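Local coordinates for protein putative branched-chain amino acid ABC transporter (Rhodospirillum rubrum ATCC 11170, PDB 3HUT) that probably binds branched-chain amino acids or related ligands outside the cytoplasmic membrane and delivers them to an ABC transporter, at residues Ala57-Ala60 / Arg61-Arg65; Leu77-Ser81 / Ser82-Met86; Glu174-Pro177 / Pro178-Arg182. All blocks are in the same frame, centred on the assembly; numbering follows the deposited sequence.

Contact 1: residues Ala57-Ala60 / Arg61-Arg65; sequences ADQA and RTIAR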
loop_
_atom_site.group_PDB
_atom_site.type_symbol
_atom_site.label_atom_id
_atom_site.label_comp_id
_atom_site.label_asym_id
_atom_site.label_seq_id
_atom_site.Cartn_x
_atom_site.Cartn_y
_atom_site.Cartn_z
ATOM N N ALA A 57 11.781 -16.503 -7.885
ATOM C CA ALA A 57 11.340 -17.440 -6.858
ATOM C C ALA A 57 12.433 -18.390 -6.381
ATOM O O ALA A 57 12.643 -18.543 -5.176
ATOM C CB ALA A 57 10.139 -18.231 -7.359
ATOM N N ASP A 58 13.136 -19.028 -7.313
ATOM C CA ASP A 58 14.189 -19.959 -6.928
ATOM C C ASP A 58 15.323 -19.273 -6.182
ATOM O O ASP A 58 15.893 -19.841 -5.254
ATOM C CB ASP A 58 14.742 -20.693 -8.154
ATOM C CG ASP A 58 13.724 -21.625 -8.780
ATOM O OD1 ASP A 58 13.057 -22.366 -8.027
ATOM O OD2 ASP A 58 13.594 -21.623 -10.022
ATOM N N GLN A 59 15.654 -18.050 -6.582
ATOM C CA GLN A 59 16.727 -17.321 -5.914
ATOM C C GLN A 59 16.279 -16.954 -4.500
ATOM O O GLN A 59 17.061 -17.017 -3.553
ATOM C CB GLN A 59 17.076 -16.052 -6.694
ATOM C CG GLN A 59 18.276 -15.292 -6.150
ATOM C CD GLN A 59 19.524 -16.152 -6.070
ATOM O OE1 GLN A 59 19.905 -16.616 -5.001
ATOM N NE2 GLN A 59 20.159 -16.374 -7.211
ATOM N N ALA A 60 15.009 -16.584 -4.371
ATOM C CA ALA A 60 14.443 -16.209 -3.080
ATOM C C ALA A 60 14.477 -17.402 -2.130
ATOM O O ALA A 60 14.666 -17.249 -0.919
ATOM C CB ALA A 60 13.010 -15.728 -3.267
ATOM N N ARG A 61 14.288 -18.596 -2.679
ATOM C CA ARG A 61 14.306 -19.797 -1.854
ATOM C C ARG A 61 15.692 -20.086 -1.289
ATOM O O ARG A 61 15.822 -20.452 -0.117
ATOM C CB ARG A 61 13.794 -21.001 -2.653
ATOM C CG ARG A 61 12.314 -20.914 -2.988
ATOM C CD ARG A 61 11.782 -22.216 -3.572
ATOM N NE ARG A 61 10.384 -22.080 -3.974
ATOM C CZ ARG A 61 9.980 -21.794 -5.207
ATOM N NH1 ARG A 61 10.865 -21.618 -6.181
ATOM N NH2 ARG A 61 8.684 -21.669 -5.462
ATOM N N THR A 62 16.737 -19.928 -2.095
ATOM C CA THR A 62 18.063 -20.192 -1.561
ATOM C C THR A 62 18.430 -19.071 -0.593
ATOM O O THR A 62 19.126 -19.304 0.393
ATOM C CB THR A 62 19.138 -20.372 -2.684
ATOM O OG1 THR A 62 20.184 -19.406 -2.531
ATOM C CG2 THR A 62 18.510 -20.264 -4.047
ATOM N N ILE A 63 17.929 -17.862 -0.843
ATOM C CA ILE A 63 18.197 -16.749 0.064
ATOM C C ILE A 63 17.564 -17.054 1.424
ATOM O O ILE A 63 18.186 -16.851 2.474
ATOM C CB ILE A 63 17.596 -15.424 -0.452
ATOM C CG1 ILE A 63 18.315 -14.979 -1.728
ATOM C CG2 ILE A 63 17.698 -14.351 0.632
ATOM C CD1 ILE A 63 19.793 -14.728 -1.543
ATOM N N ALA A 64 16.325 -17.541 1.394
ATOM C CA ALA A 64 15.590 -17.874 2.611
ATOM C C ALA A 64 16.304 -18.950 3.426
ATOM O O ALA A 64 16.388 -18.854 4.648
ATOM C CB ALA A 64 14.181 -18.331 2.259
ATOM N N ARG A 65 16.806 -19.977 2.748
ATOM C CA ARG A 65 17.525 -21.056 3.417
ATOM C C ARG A 65 18.746 -20.447 4.110
ATOM O O ARG A 65 19.059 -20.782 5.250
ATOM C CB ARG A 65 18.018 -22.088 2.395
ATOM C CG ARG A 65 19.326 -21.644 1.745
ATOM C CD ARG A 65 19.810 -22.480 0.584
ATOM N NE ARG A 65 20.861 -21.763 -0.138
ATOM C CZ ARG A 65 21.994 -21.331 0.411
ATOM N NH1 ARG A 65 22.235 -21.546 1.700
ATOM N NH2 ARG A 65 22.889 -20.680 -0.327
#
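D58 and R61 meet through a salt bridge one turn apart on helix 57-69. D58 OD1 lies 3.0 Å from R61 NH1. The carboxylate comes to the edge of the guanidinium, near its plane. The two flat groups are turned 47° against each other. One oxygen, OD1, and one nitrogen, NH1, make the bridge. R61 sets off beside its own backbone N (chi1 -68°) and then runs extended from CG to NE. This carries the chain back over the first turn. On the way R61 CG passes 3.2 Å from A57 O, and R61 NH1 stops 3.7 Å from A57 CB. The arginine chain thus passes alongside A57, and its NH1 ends at D58.

On another side of the helix, I63 CG1 lies beside the N of I63 itself and comes 3.0 Å from Q59 O. A60 points away from 61-65 and meets V84 of helix 82-95.

The backbone shows regular i to i+4 bonding. R61 N donates to A57 O at 3.0 Å, and A64 N donates to A60 O at 2.9 Å. At the start of the helix, D56 OD1 accepts from Q59 N.

R61 also touches A87 and I91 with its side chain, so it spans two helices. The D58 carboxylate would offset the charge of R61 at this exposed pair, and the bridge would limit how the guanidinium swings.

Contact 2: residues Leu77-Ser81 / Ser82-Met86; sequences LGDFS and STVSM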
loop_
_atom_site.group_PDB
_atom_site.type_symbol
_atom_site.label_atom_id
_atom_site.label_comp_id
_atom_site.label_asym_id
_atom_site.label_seq_id
_atom_site.Cartn_x
_atom_site.Cartn_y
_atom_site.Cartn_z
ATOM N N LEU A 77 13.223 -8.850 6.322
ATOM C CA LEU A 77 12.385 -7.846 5.675
ATOM C C LEU A 77 12.264 -8.523 4.338
ATOM O O LEU A 77 13.266 -8.909 3.735
ATOM C CB LEU A 77 13.117 -6.525 5.589
ATOM C CG LEU A 77 13.036 -5.911 6.980
ATOM C CD1 LEU A 77 14.090 -4.854 7.140
ATOM C CD2 LEU A 77 11.625 -5.356 7.183
ATOM N N GLY A 78 11.054 -8.645 3.825
ATOM C CA GLY A 78 10.965 -9.466 2.647
ATOM C C GLY A 78 10.267 -9.348 1.337
ATOM O O GLY A 78 9.110 -9.677 1.165
ATOM N N ASP A 79 11.077 -9.010 0.361
ATOM C CA ASP A 79 10.658 -8.915 -1.009
ATOM C C ASP A 79 9.469 -8.187 -1.545
ATOM O O ASP A 79 8.399 -8.087 -0.971
ATOM C CB ASP A 79 10.702 -10.309 -1.624
ATOM C CG ASP A 79 11.910 -10.487 -2.546
ATOM O OD1 ASP A 79 12.020 -9.683 -3.495
ATOM O OD2 ASP A 79 12.746 -11.406 -2.338
ATOM N N PHE A 80 9.755 -7.667 -2.716
ATOM C CA PHE A 80 8.884 -6.867 -3.514
ATOM C C PHE A 80 7.570 -7.477 -4.005
ATOM O O PHE A 80 6.490 -6.993 -3.668
ATOM C CB PHE A 80 9.713 -6.399 -4.686
ATOM C CG PHE A 80 8.957 -5.623 -5.634
ATOM C CD1 PHE A 80 8.485 -4.382 -5.267
ATOM C CD2 PHE A 80 8.632 -6.153 -6.872
ATOM C CE1 PHE A 80 7.686 -3.665 -6.114
ATOM C CE2 PHE A 80 7.832 -5.448 -7.732
ATOM C CZ PHE A 80 7.353 -4.199 -7.354
ATOM N N SER A 81 7.660 -8.521 -4.822
ATOM C CA SER A 81 6.458 -9.142 -5.370
ATOM C C SER A 81 5.809 -10.141 -4.429
ATOM O O SER A 81 6.469 -10.725 -3.569
ATOM C CB SER A 81 6.772 -9.851 -6.688
ATOM O OG SER A 81 7.581 -10.990 -6.460
ATOM N N SER A 82 4.509 -10.341 -4.606
ATOM C CA SER A 82 3.779 -11.293 -3.787
ATOM C C SER A 82 4.282 -12.701 -4.093
ATOM O O SER A 82 4.531 -13.492 -3.183
ATOM C CB SER A 82 2.276 -11.193 -4.073
ATOM O OG SER A 82 1.728 -10.036 -3.462
ATOM N N THR A 83 4.449 -13.003 -5.378
ATOM C CA THR A 83 4.919 -14.325 -5.793
ATOM C C THR A 83 6.242 -14.720 -5.151
ATOM O O THR A 83 6.384 -15.824 -4.632
ATOM C CB THR A 83 5.092 -14.410 -7.324
ATOM O OG1 THR A 83 3.827 -14.213 -7.959
ATOM C CG2 THR A 83 5.636 -15.775 -7.720
ATOM N N VAL A 84 7.217 -13.821 -5.192
ATOM C CA VAL A 84 8.517 -14.115 -4.617
ATOM C C VAL A 84 8.447 -14.114 -3.093
ATOM O O VAL A 84 9.088 -14.934 -2.435
ATOM C CB VAL A 84 9.573 -13.102 -5.114
ATOM C CG1 VAL A 84 10.912 -13.361 -4.452
ATOM C CG2 VAL A 84 9.709 -13.224 -6.627
ATOM N N SER A 85 7.662 -13.203 -2.529
ATOM C CA SER A 85 7.529 -13.145 -1.080
ATOM C C SER A 85 6.934 -14.445 -0.561
ATOM O O SER A 85 7.323 -14.942 0.493
ATOM C CB SER A 85 6.644 -11.966 -0.672
ATOM O OG SER A 85 7.266 -10.737 -1.011
HETATM N N MSE A 86 5.996 -15.004 -1.314
HETATM C CA MSE A 86 5.356 -16.251 -0.913
HETATM C C MSE A 86 6.297 -17.445 -1.060
HETATM O O MSE A 86 6.321 -18.326 -0.207
HETATM C CB MSE A 86 4.081 -16.458 -1.727
HETATM C CG MSE A 86 3.023 -15.410 -1.423
HETATM SE SE MSE A 86 1.441 -15.545 -2.521
HETATM C CE MSE A 86 0.679 -17.147 -1.761
#
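S81 and V84 meet at the start of helix 82-95, where S81 is the N-cap. S81 OG accepts from V84 N at 3.1 Å, with an N-H...O angle of 156°. The hydroxyl lies between its own backbone N and carbonyl carbon (chi1 69°), which turns it over the first helical turn. S81 OG is also hydrogen-bonded to D55 OD1. The cap is thus tied to the loop before helix 57-69.

A second group of polar contacts gathers round S85 OG. It lies 2.7 Å from S81 O, 2.9 Å from D79 O and 3.0 Å from G78 O. Its one proton could go to S81 O or to G78 O, and the choice is not settled. D79 O is itself hydrogen-bonded to S101 OG. S85 OG also has a weak hydrogen bond with S101 OG. S85 N donates to S81 O at 2.9 Å, so that carbonyl lies close to both the backbone and the side chain of S85.

Within the loop, F80 N donates to D79 OD1 at 3.1 Å, using the anti lone pair of the carboxylate. S53 OG is a further hydrogen-bond partner of D79 OD1.

Van der Waals contact joins V84 and D79. V84 CG1 is anti to the backbone N (chi1 177°) and meets the carboxylate of D79, 3.4 Å from OD2. D79 OD2 also lies close to E10 OE1, a like charge.

The turn joins strand 73-78 to helix 82-95 in a beta-alpha-beta unit. The buried D79 and S85 find polar partners in S53, S101 and backbone carbonyls, and the cap S81 in D55. The nearness of E10 could raise the pKa of one of the two acids, and the helix N-terminus nearby might partly offset their charge.

Contact 3: residues Glu174-Pro177 / Pro178-Arg182; sequences EEVP and PGNRR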
loop_
_atom_site.group_PDB
_atom_site.type_symbol
_atom_site.label_atom_id
_atom_site.label_comp_id
_atom_site.label_asym_id
_atom_site.label_seq_id
_atom_site.Cartn_x
_atom_site.Cartn_y
_atom_site.Cartn_z
ATOM N N GLU A 174 -20.588 -1.054 -14.038
ATOM C CA GLU A 174 -19.943 -1.361 -15.305
ATOM C C GLU A 174 -18.500 -1.833 -15.146
ATOM O O GLU A 174 -17.708 -1.198 -14.450
ATOM C CB GLU A 174 -19.976 -0.122 -16.208
ATOM C CG GLU A 174 -19.451 -0.358 -17.615
ATOM C CD GLU A 174 -20.376 -1.227 -18.445
ATOM O OE1 GLU A 174 -20.719 -2.341 -17.994
ATOM O OE2 GLU A 174 -20.758 -0.795 -19.551
ATOM N N GLU A 175 -18.169 -2.952 -15.786
ATOM C CA GLU A 175 -16.813 -3.486 -15.745
ATOM C C GLU A 175 -16.194 -3.219 -17.115
ATOM O O GLU A 175 -16.776 -3.569 -18.142
ATOM C CB GLU A 175 -16.820 -4.995 -15.469
ATOM C CG GLU A 175 -17.573 -5.413 -14.215
ATOM C CD GLU A 175 -17.299 -6.857 -13.812
ATOM O OE1 GLU A 175 -17.216 -7.728 -14.705
ATOM O OE2 GLU A 175 -17.179 -7.124 -12.597
ATOM N N VAL A 176 -15.027 -2.583 -17.133
ATOM C CA VAL A 176 -14.347 -2.273 -18.386
ATOM C C VAL A 176 -12.910 -2.774 -18.368
ATOM O O VAL A 176 -12.293 -2.887 -17.311
ATOM C CB VAL A 176 -14.325 -0.748 -18.659
ATOM C CG1 VAL A 176 -15.743 -0.224 -18.802
ATOM C CG2 VAL A 176 -13.606 -0.021 -17.529
ATOM N N PRO A 177 -12.356 -3.088 -19.546
ATOM C CA PRO A 177 -10.976 -3.572 -19.615
ATOM C C PRO A 177 -9.957 -2.442 -19.502
ATOM O O PRO A 177 -10.256 -1.282 -19.795
ATOM C CB PRO A 177 -10.924 -4.258 -20.977
ATOM C CG PRO A 177 -11.836 -3.406 -21.798
ATOM C CD PRO A 177 -13.012 -3.175 -20.862
ATOM N N PRO A 178 -8.734 -2.769 -19.063
ATOM C CA PRO A 178 -7.689 -1.753 -18.934
ATOM C C PRO A 178 -7.480 -1.157 -20.320
ATOM O O PRO A 178 -7.485 -1.889 -21.307
ATOM C CB PRO A 178 -6.479 -2.560 -18.476
ATOM C CG PRO A 178 -7.089 -3.720 -17.750
ATOM C CD PRO A 178 -8.241 -4.090 -18.638
ATOM N N GLY A 179 -7.324 0.160 -20.399
ATOM C CA GLY A 179 -7.115 0.798 -21.688
ATOM C C GLY A 179 -8.390 1.164 -22.428
ATOM O O GLY A 179 -8.340 1.775 -23.502
ATOM N N ASN A 180 -9.539 0.803 -21.865
ATOM C CA ASN A 180 -10.812 1.107 -22.503
ATOM C C ASN A 180 -10.944 2.585 -22.845
ATOM O O ASN A 180 -10.583 3.454 -22.049
ATOM C CB ASN A 180 -11.977 0.708 -21.604
ATOM C CG ASN A 180 -13.308 1.189 -22.145
ATOM O OD1 ASN A 180 -13.662 0.896 -23.281
ATOM N ND2 ASN A 180 -14.045 1.941 -21.338
ATOM N N ARG A 181 -11.470 2.869 -24.030
ATOM C CA ARG A 181 -11.644 4.253 -24.443
ATOM C C ARG A 181 -13.061 4.631 -24.868
ATOM O O ARG A 181 -13.284 5.743 -25.321
ATOM C CB ARG A 181 -10.638 4.609 -25.547
ATOM C CG ARG A 181 -9.206 4.771 -25.035
ATOM C CD ARG A 181 -9.103 5.961 -24.079
ATOM N NE ARG A 181 -7.761 6.152 -23.528
ATOM C CZ ARG A 181 -7.274 5.506 -22.470
ATOM N NH1 ARG A 181 -8.015 4.609 -21.826
ATOM N NH2 ARG A 181 -6.041 5.761 -22.051
ATOM N N ARG A 182 -14.026 3.726 -24.736
ATOM C CA ARG A 182 -15.393 4.103 -25.088
ATOM C C ARG A 182 -16.165 4.327 -23.795
ATOM O O ARG A 182 -16.275 3.434 -22.948
ATOM C CB ARG A 182 -16.085 3.041 -25.933
ATOM C CG ARG A 182 -16.294 1.745 -25.241
ATOM C CD ARG A 182 -15.218 0.780 -25.626
ATOM N NE ARG A 182 -15.811 -0.454 -26.111
ATOM C CZ ARG A 182 -15.127 -1.564 -26.347
ATOM N NH1 ARG A 182 -13.817 -1.601 -26.146
ATOM N NH2 ARG A 182 -15.757 -2.642 -26.775
#
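N180 folds back over V176 and P177 from the far end of a type II beta turn, P177 to N180. Its CB starts 3.2 Å from P177 O and 4.1 Å from both CG and CD of the P177 ring. CG lies anti to the backbone N (chi1 172°) and comes 4.1 Å from V176 CB. At the tip, ND2 reaches V176 CG1 at 3.7 Å, the two side chains crossing at about a right angle. ND2 also donates to R182 O at 3.1 Å, near the amide plane but above the plane of that carbonyl. The other tip atom, OD1, accepts from R182 N in an Asx turn, though its position is less sure.

The beta turn is closed by N180 N donating to P177 O at 3.0 Å. G179 takes a positive phi (87°), as the third position of a type II turn requires. R181 NH1 donates to N180 O and also forms a salt bridge with D206.

The turn follows strand 169-176, which pairs in parallel with strand 141-147, and comes before helix 184-193. D206, on helix 204-216, also accepts from G179 N, while P178 packs on T148 and T149.

How the contacts relate
Contacts 1 and 2 are neighbours, with centres 11 Å apart. They touch where A60 CB of helix 57-69 lies 3.4 Å from V84 CG1 of helix 82-95. V84 is the shared residue. Both contacts belong to the lobe with the five-stranded parallel sheet. Contact 3 stands apart in the lobe with the mixed sheet. Its centre is 38 Å from that of contact 1 and 30 Å from that of contact 2, and its nearest atoms stay about 18 Å from contact 2. This matches the two-lobed build of periplasmic binding proteins, which bind ligand in the cleft between the lobes.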